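Local coordinates for glucan-binding protein C, GbpC (Streptococcus mutans UA159, PDB 5UQZ) that probably mediates both sucrose-independent and sucrose-dependent adherence of this bacterium, as a calcium-containing, glucan-binding protein of the cell wall, at residues 63-68 and 141-146; 217-222 and 333-338; 247-252 and 302-307. All blocks are in the same frame, centred on the assembly; numbering follows the deposited sequence.

The contacts follow one another through the beta-rich part of this GbpC fragment of a longer cell-wall protein. Interactions 1 and 2 have centres about 12 Å apart, joined where Gly63 N lies 2.8 Å from Asn217 O, a probable hydrogen bond. Interactions 2 and 3 are closer (centres about 7 Å apart) because strands 219-222 and 303-306 pair in one sheet; Leu222 O is 2.8 Å from Gly303 N. Interactions 1 and 3 do not touch (nearest atoms about 6 Å). The calcium ion, held by Ser224, Asn226 and Glu237, lies about 11 Å from the side chain of Ser221 and about 10 Å from that of Ala302, so interactions 2 and 3 lie near but outside its site.

Interaction 1 (63-68 and 141-146); sequences GLVFIN and NSKYND
Asn141 meets Asn68 where the two antiparallel segments begin to separate. Its ND2 donates to Asn68 O at 2.9 Å; this acceptor lies in the Asn141 amide plane, whereas the donor stands above the Asn68 carbonyl plane, 37° out of it. The two side-chain amides are nearly parallel, their planes 11° apart.

Ser142 follows, its OG at the edge of the Phe66 ring, near the ring plane and 3.6 Å from CD1. That hydroxyl also bonds Glu69 OE2 and accepts from a water, which accepts from Ile67 N at 2.8 Å. The water thus carries the connection between the segments past the last direct pair of backbone bonds.

Lys143 forms the hydrogen-bonded antiparallel pair with Val65: Val65 N reaches Lys143 O at 2.9 Å, and Lys143 N reaches Val65 O at 3.0 Å. Lys143 CG takes the crowded position between backbone N and carbonyl carbon (chi1 65°); beyond it the chain is extended, with Lys143 CE 3.9 Å from Val65 CG2 and Lys143 NZ in a salt bridge to Asp146 OD1.

Tyr144 and Leu64 make the non-hydrogen-bonded pair on the face opposite Val65 and Lys143. Their side chains cross at about a right angle, and Leu64 CB sits at the ring edge, 4.1 Å from Tyr144 CD1. Asn145 N then bonds Gly63 O at 2.9 Å, and a second water links the same carbonyl to Asp146 N.

Strand 143-144 is the middle of a small antiparallel sheet, flanked by 64-65 and 147-148. Phe66 packs edge-to-face with Phe203, while Tyr144 OH and Asn145 ND2 both bond Asn217, tying this sheet to the segment leading into strand 219-222.

Interaction 2 (217-222 and 333-338); sequences NAIMSL and SAVAVP
Ser221 OG and Ala334 N, whose residues touch each other across the contact, both hydrogen-bond to Asn332 OD1, which is thus gripped from both segments. Direct hydrogen bonds between 217-222 and 333-338 are absent; a polar link runs through Asn332, the residue just ahead of Ser333.

The rest is van der Waals packing of a turn against a strand. The closest approach is that of Ser221 CB to Ala334 O, 3.5 Å. Ala334 is the centre of an inverse gamma turn (phi -89°, psi 78°), in which Val335 N makes a weak bond of 3.0 Å to Ser333 O. The turn brings Val335 back over the strand: its CA lies 4.4 Å from that of Ser221, and the CA of Ser333 is 4.7 Å from that of Met220.

Val335 supplies the main apolar group. With CG1 anti to the backbone N (chi1 178°), CG2 stands anti to the carbonyl carbon and rests on the peptide link between Met220 and Ser221, 3.9 Å from Met220 C. The same methyl meets Ile219 CG2 at 4.0 Å, branch against branch, the two side chains slanting past one another. Ile219 also uses its backbone: its O lies 3.7 Å from Ser333 CA, while Ser333 OG is engaged by Phe66 N.

Strand 219-222 is an outer strand of its three-stranded sheet, and its partner 303-306 runs beside it, with Ala304 also touching Val335. Helix 57-60 closes over the apolar side, Arg57 on Ile219 and Val58 on Val335, and beyond it Val337 touches Tyr45 and Pro338 touches Tyr45 and Ala41 of the long helix 3-51.

Interaction 3 (247-252 and 302-307); sequences VKIPGS and AGAMTY
Val247 and Ala304 carry the backbone part of the contact. Val247 N donates to Ala304 O at 2.9 Å with a nearly straight N-H...O angle of 173°, although the donor stands well above the carbonyl plane, 51° out of it. The return bond, Ala304 N to Val247 O, is weak at 3.3 Å; beyond it segment 247-252 bends off the sheet.

A side-chain bond takes over further along. Ser252 has its OG anti to the backbone N (chi1 177°) and donates to Ala302 O at 2.7 Å, tilted from that carbonyl plane; the same hydroxyl is bonded by Val254 N. A type II turn from Ile249 to Ser252, closed by Ser252 N to Ile249 O, brings the serine to the strand.

Water supplies one more link: it accepts from Ile249 N and donates to Ala302 O at 2.9 Å, giving that carbonyl a second donor.

Two apolar pairs add to this. Val247 CB faces Ala304 CB at 4.0 Å, and Ile249, which points at the strand, sets its CD1 4.1 Å from Ala304 CB. Carbon also packs on oxygen: the Val247 CG2 methyl reaches 3.7 Å from Thr306 OG1, whose polar partner is Arg57, and Ile249 CG1 lies 3.6 Å from Ala302 O.

Together these features describe the side of central strand 303-306 that faces 245-247, met by one straight backbone bond and one weak one. Where the direct backbone bonds end, a serine hydroxyl and a bridging water satisfy Ala302 O, while Val247 packs on Ala304 and Ile249 on Gly303 and Ala304, bringing the segments close through both polar and apolar groups.

Interaction 1 (63-68 and 141-146)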
# COMPACT_ATOMS: atom_id res chain seq x y z
N GLY A 63 10.13 -14.25 -11.99
CA GLY A 63 9.85 -15.66 -11.86
C GLY A 63 8.98 -15.99 -10.66
O GLY A 63 8.66 -17.17 -10.46
N LEU A 64 8.63 -15.00 -9.85
CA LEU A 64 7.85 -15.23 -8.64
C LEU A 64 6.38 -14.96 -8.97
O LEU A 64 6.04 -13.90 -9.51
CB LEU A 64 8.29 -14.28 -7.54
CG LEU A 64 7.49 -14.44 -6.22
CD1 LEU A 64 7.80 -15.76 -5.54
CD2 LEU A 64 7.86 -13.28 -5.27
N VAL A 65 5.52 -15.91 -8.60
CA VAL A 65 4.07 -15.72 -8.60
C VAL A 65 3.64 -15.90 -7.14
O VAL A 65 3.70 -17.01 -6.61
CB VAL A 65 3.36 -16.71 -9.54
CG1 VAL A 65 1.86 -16.46 -9.49
CG2 VAL A 65 3.92 -16.60 -10.97
N PHE A 66 3.26 -14.81 -6.50
CA PHE A 66 2.96 -14.81 -5.07
C PHE A 66 2.02 -13.64 -4.85
O PHE A 66 2.41 -12.54 -4.45
CB PHE A 66 4.26 -14.66 -4.30
CG PHE A 66 4.07 -14.64 -2.78
CD1 PHE A 66 3.45 -15.70 -2.11
CD2 PHE A 66 4.53 -13.58 -2.03
CE1 PHE A 66 3.31 -15.66 -0.72
CE2 PHE A 66 4.40 -13.56 -0.66
CZ PHE A 66 3.81 -14.61 -0.02
N ILE A 67 0.75 -13.86 -5.18
CA ILE A 67 -0.20 -12.76 -5.24
C ILE A 67 -1.48 -13.00 -4.51
O ILE A 67 -2.13 -12.04 -4.07
CB ILE A 67 -0.46 -12.29 -6.65
CG1 ILE A 67 -1.41 -11.10 -6.68
CG2 ILE A 67 -0.95 -13.33 -7.42
CD1 ILE A 67 -0.98 -9.99 -5.59
N ASN A 68 -1.90 -14.23 -4.40
CA ASN A 68 -3.24 -14.50 -3.84
C ASN A 68 -3.17 -15.84 -3.12
O ASN A 68 -3.01 -16.83 -3.81
CB ASN A 68 -4.20 -14.55 -5.08
CG ASN A 68 -5.60 -15.08 -4.81
OD1 ASN A 68 -6.30 -14.59 -3.92
ND2 ASN A 68 -6.06 -16.03 -5.66
N ASN A 141 -1.41 -21.31 -4.95
CA ASN A 141 -1.36 -20.55 -6.21
C ASN A 141 0.03 -20.07 -6.55
O ASN A 141 0.13 -19.31 -7.52
CB ASN A 141 -2.26 -19.31 -6.13
CG ASN A 141 -3.71 -19.67 -6.01
OD1 ASN A 141 -4.17 -20.60 -6.66
ND2 ASN A 141 -4.44 -18.94 -5.15
N SER A 142 1.04 -20.35 -5.75
CA SER A 142 2.29 -19.61 -5.84
C SER A 142 3.45 -20.50 -6.29
O SER A 142 3.49 -21.70 -6.02
CB SER A 142 2.61 -18.96 -4.49
OG SER A 142 1.62 -17.98 -4.18
N LYS A 143 4.44 -19.87 -6.95
CA LYS A 143 5.61 -20.60 -7.42
C LYS A 143 6.75 -19.62 -7.57
O LYS A 143 6.55 -18.40 -7.66
CB LYS A 143 5.35 -21.29 -8.76
CG LYS A 143 5.09 -20.38 -9.90
CD LYS A 143 5.00 -21.14 -11.23
CE LYS A 143 4.77 -20.13 -12.38
NZ LYS A 143 5.07 -20.73 -13.72
N TYR A 144 7.96 -20.16 -7.64
CA TYR A 144 9.15 -19.35 -7.97
C TYR A 144 9.97 -20.14 -8.98
O TYR A 144 10.40 -21.25 -8.67
CB TYR A 144 9.99 -19.08 -6.71
CG TYR A 144 11.28 -18.41 -7.08
CD1 TYR A 144 11.32 -17.04 -7.36
CD2 TYR A 144 12.45 -19.14 -7.18
CE1 TYR A 144 12.51 -16.41 -7.76
CE2 TYR A 144 13.66 -18.52 -7.54
CZ TYR A 144 13.69 -17.14 -7.84
OH TYR A 144 14.85 -16.47 -8.19
N ASN A 145 10.20 -19.56 -10.14
CA ASN A 145 10.96 -20.24 -11.21
C ASN A 145 10.49 -21.69 -11.38
O ASN A 145 11.28 -22.64 -11.44
CB ASN A 145 12.47 -20.14 -10.94
CG ASN A 145 13.03 -18.76 -11.33
OD1 ASN A 145 12.36 -17.96 -11.99
ND2 ASN A 145 14.26 -18.50 -10.93
N ASP A 146 9.17 -21.84 -11.49
CA ASP A 146 8.56 -23.15 -11.72
C ASP A 146 8.70 -24.13 -10.55
O ASP A 146 8.35 -25.31 -10.73
CB ASP A 146 9.00 -23.76 -13.05
CG ASP A 146 8.47 -23.00 -14.21
OD1 ASP A 146 7.50 -22.23 -14.08
OD2 ASP A 146 9.03 -23.23 -15.31
O HOH W 1 7.84 -19.33 -12.15
O HOH W 2 -0.14 -16.41 -5.89

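Interaction 2 (217-222 and 333-338)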
# COMPACT_ATOMS: atom_id res chain seq x y z
N ASN A 217 15.21 -13.54 -9.66
CA ASN A 217 13.92 -13.53 -10.34
C ASN A 217 12.75 -13.22 -9.41
O ASN A 217 11.60 -13.27 -9.86
CB ASN A 217 13.68 -14.85 -11.07
CG ASN A 217 14.77 -15.14 -12.10
OD1 ASN A 217 15.54 -16.10 -11.96
ND2 ASN A 217 14.84 -14.29 -13.13
N ALA A 218 12.98 -12.91 -8.13
CA ALA A 218 11.86 -12.59 -7.25
C ALA A 218 11.67 -11.09 -7.25
O ALA A 218 12.32 -10.36 -6.48
CB ALA A 218 12.09 -13.14 -5.83
N ILE A 219 10.76 -10.59 -8.08
CA ILE A 219 10.48 -9.16 -8.12
C ILE A 219 9.27 -8.92 -7.23
O ILE A 219 8.20 -9.51 -7.45
CB ILE A 219 10.26 -8.63 -9.54
CG1 ILE A 219 11.34 -9.14 -10.52
CG2 ILE A 219 10.25 -7.08 -9.50
CD1 ILE A 219 12.76 -8.88 -10.12
N MET A 220 9.43 -8.10 -6.21
CA MET A 220 8.38 -7.91 -5.22
C MET A 220 7.97 -6.45 -5.14
O MET A 220 8.77 -5.52 -5.33
CB MET A 220 8.84 -8.42 -3.87
CG MET A 220 9.11 -9.92 -3.96
SD MET A 220 9.28 -10.76 -2.40
CE MET A 220 7.57 -10.71 -1.88
N SER A 221 6.72 -6.24 -4.81
CA SER A 221 6.14 -4.91 -4.77
C SER A 221 6.48 -4.21 -3.47
O SER A 221 6.54 -4.82 -2.40
CB SER A 221 4.62 -5.04 -4.89
OG SER A 221 4.09 -5.77 -3.81
N LEU A 222 6.65 -2.89 -3.56
CA LEU A 222 6.73 -2.00 -2.41
C LEU A 222 5.80 -0.84 -2.75
O LEU A 222 6.20 0.32 -2.97
CB LEU A 222 8.18 -1.54 -2.17
CG LEU A 222 9.12 -2.72 -1.83
CD1 LEU A 222 10.57 -2.32 -1.88
CD2 LEU A 222 8.77 -3.39 -0.49
N SER A 333 4.09 -10.36 -5.35
CA SER A 333 4.63 -10.26 -6.71
C SER A 333 3.87 -9.29 -7.58
O SER A 333 4.28 -9.09 -8.73
CB SER A 333 4.66 -11.62 -7.38
OG SER A 333 3.36 -12.17 -7.52
N ALA A 334 2.82 -8.64 -7.07
CA ALA A 334 2.00 -7.75 -7.91
C ALA A 334 2.56 -6.34 -7.89
O ALA A 334 2.08 -5.43 -7.21
CB ALA A 334 0.57 -7.80 -7.44
N VAL A 335 3.62 -6.15 -8.65
CA VAL A 335 4.25 -4.85 -8.78
C VAL A 335 3.31 -3.90 -9.51
O VAL A 335 2.73 -4.25 -10.54
CB VAL A 335 5.60 -5.03 -9.50
CG1 VAL A 335 6.28 -3.66 -9.72
CG2 VAL A 335 6.51 -5.98 -8.72
N ALA A 336 3.20 -2.67 -9.00
CA ALA A 336 2.36 -1.62 -9.58
C ALA A 336 3.18 -0.86 -10.63
O ALA A 336 4.12 -0.13 -10.28
CB ALA A 336 1.92 -0.68 -8.47
N VAL A 337 2.81 -1.02 -11.89
CA VAL A 337 3.51 -0.36 -13.01
C VAL A 337 2.53 0.54 -13.75
O VAL A 337 1.30 0.36 -13.65
CB VAL A 337 4.16 -1.37 -13.97
CG1 VAL A 337 5.25 -2.15 -13.24
CG2 VAL A 337 3.10 -2.26 -14.58
N PRO A 338 3.02 1.51 -14.50
CA PRO A 338 2.09 2.32 -15.32
C PRO A 338 1.36 1.46 -16.34
O PRO A 338 1.94 0.54 -16.92
CB PRO A 338 3.02 3.30 -16.03
CG PRO A 338 4.33 3.16 -15.50
CD PRO A 338 4.43 1.93 -14.65

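Interaction 3 (247-252 and 302-307)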
# COMPACT_ATOMS: atom_id res chain seq x y z
N VAL A 247 14.13 -1.49 -7.59
CA VAL A 247 13.68 -1.38 -8.96
C VAL A 247 12.79 -0.14 -9.04
O VAL A 247 11.67 -0.12 -8.48
CB VAL A 247 12.95 -2.65 -9.41
CG1 VAL A 247 12.44 -2.45 -10.82
CG2 VAL A 247 13.88 -3.87 -9.31
N LYS A 248 13.27 0.89 -9.73
CA LYS A 248 12.53 2.14 -9.86
C LYS A 248 11.35 1.94 -10.80
O LYS A 248 11.48 1.38 -11.90
CB LYS A 248 13.51 3.19 -10.41
CG LYS A 248 12.85 4.52 -10.82
CD LYS A 248 12.29 5.29 -9.63
CE LYS A 248 11.40 6.48 -10.02
NZ LYS A 248 11.96 7.35 -10.98
N ILE A 249 10.19 2.48 -10.43
CA ILE A 249 8.98 2.40 -11.26
C ILE A 249 8.86 3.69 -12.05
O ILE A 249 8.87 4.77 -11.45
CB ILE A 249 7.73 2.17 -10.41
CG1 ILE A 249 7.84 0.87 -9.56
CG2 ILE A 249 6.48 2.19 -11.30
CD1 ILE A 249 7.87 -0.35 -10.35
N PRO A 250 8.84 3.65 -13.39
CA PRO A 250 8.79 4.91 -14.17
C PRO A 250 7.58 5.75 -13.80
O PRO A 250 6.47 5.24 -13.64
CB PRO A 250 8.68 4.44 -15.62
CG PRO A 250 8.80 3.02 -15.59
CD PRO A 250 8.81 2.44 -14.22
N GLY A 251 7.81 7.05 -13.63
CA GLY A 251 6.76 7.99 -13.28
C GLY A 251 6.38 7.98 -11.82
O GLY A 251 5.50 8.77 -11.44
N SER A 252 6.95 7.11 -11.01
CA SER A 252 6.57 7.07 -9.61
C SER A 252 7.17 8.24 -8.83
O SER A 252 8.27 8.74 -9.16
CB SER A 252 7.06 5.77 -9.00
OG SER A 252 6.77 5.76 -7.62
N ALA A 302 4.48 3.85 -5.81
CA ALA A 302 5.06 2.52 -5.63
C ALA A 302 6.55 2.46 -5.97
O ALA A 302 7.05 3.17 -6.85
CB ALA A 302 4.38 1.53 -6.55
N GLY A 303 7.24 1.56 -5.28
CA GLY A 303 8.54 1.06 -5.67
C GLY A 303 8.46 -0.44 -5.85
O GLY A 303 7.39 -1.05 -5.75
N ALA A 304 9.60 -1.07 -6.09
CA ALA A 304 9.70 -2.51 -6.17
C ALA A 304 11.12 -2.90 -5.82
O ALA A 304 11.99 -2.04 -5.70
CB ALA A 304 9.37 -3.00 -7.57
N MET A 305 11.34 -4.21 -5.66
CA MET A 305 12.67 -4.70 -5.35
C MET A 305 12.90 -6.01 -6.07
O MET A 305 11.98 -6.79 -6.31
CB MET A 305 12.92 -4.89 -3.86
CG MET A 305 11.98 -5.85 -3.19
SD MET A 305 12.49 -6.05 -1.43
CE MET A 305 11.06 -6.94 -0.79
N THR A 306 14.17 -6.29 -6.37
CA THR A 306 14.63 -7.67 -6.56
C THR A 306 14.95 -8.20 -5.18
O THR A 306 15.88 -7.70 -4.51
CB THR A 306 15.85 -7.71 -7.47
OG1 THR A 306 15.50 -7.17 -8.76
CG2 THR A 306 16.33 -9.14 -7.63
N TYR A 307 14.09 -9.07 -4.70
CA TYR A 307 14.20 -9.61 -3.36
C TYR A 307 15.15 -10.80 -3.39
O TYR A 307 14.92 -11.80 -4.09
CB TYR A 307 12.81 -10.03 -2.86
CG TYR A 307 12.89 -10.63 -1.46
CD1 TYR A 307 13.35 -9.88 -0.39
CD2 TYR A 307 12.55 -11.97 -1.22
CE1 TYR A 307 13.50 -10.44 0.87
CE2 TYR A 307 12.67 -12.52 0.02
CZ TYR A 307 13.13 -11.78 1.06
OH TYR A 307 13.29 -12.31 2.32
O HOH W 3 9.72 3.71 -7.76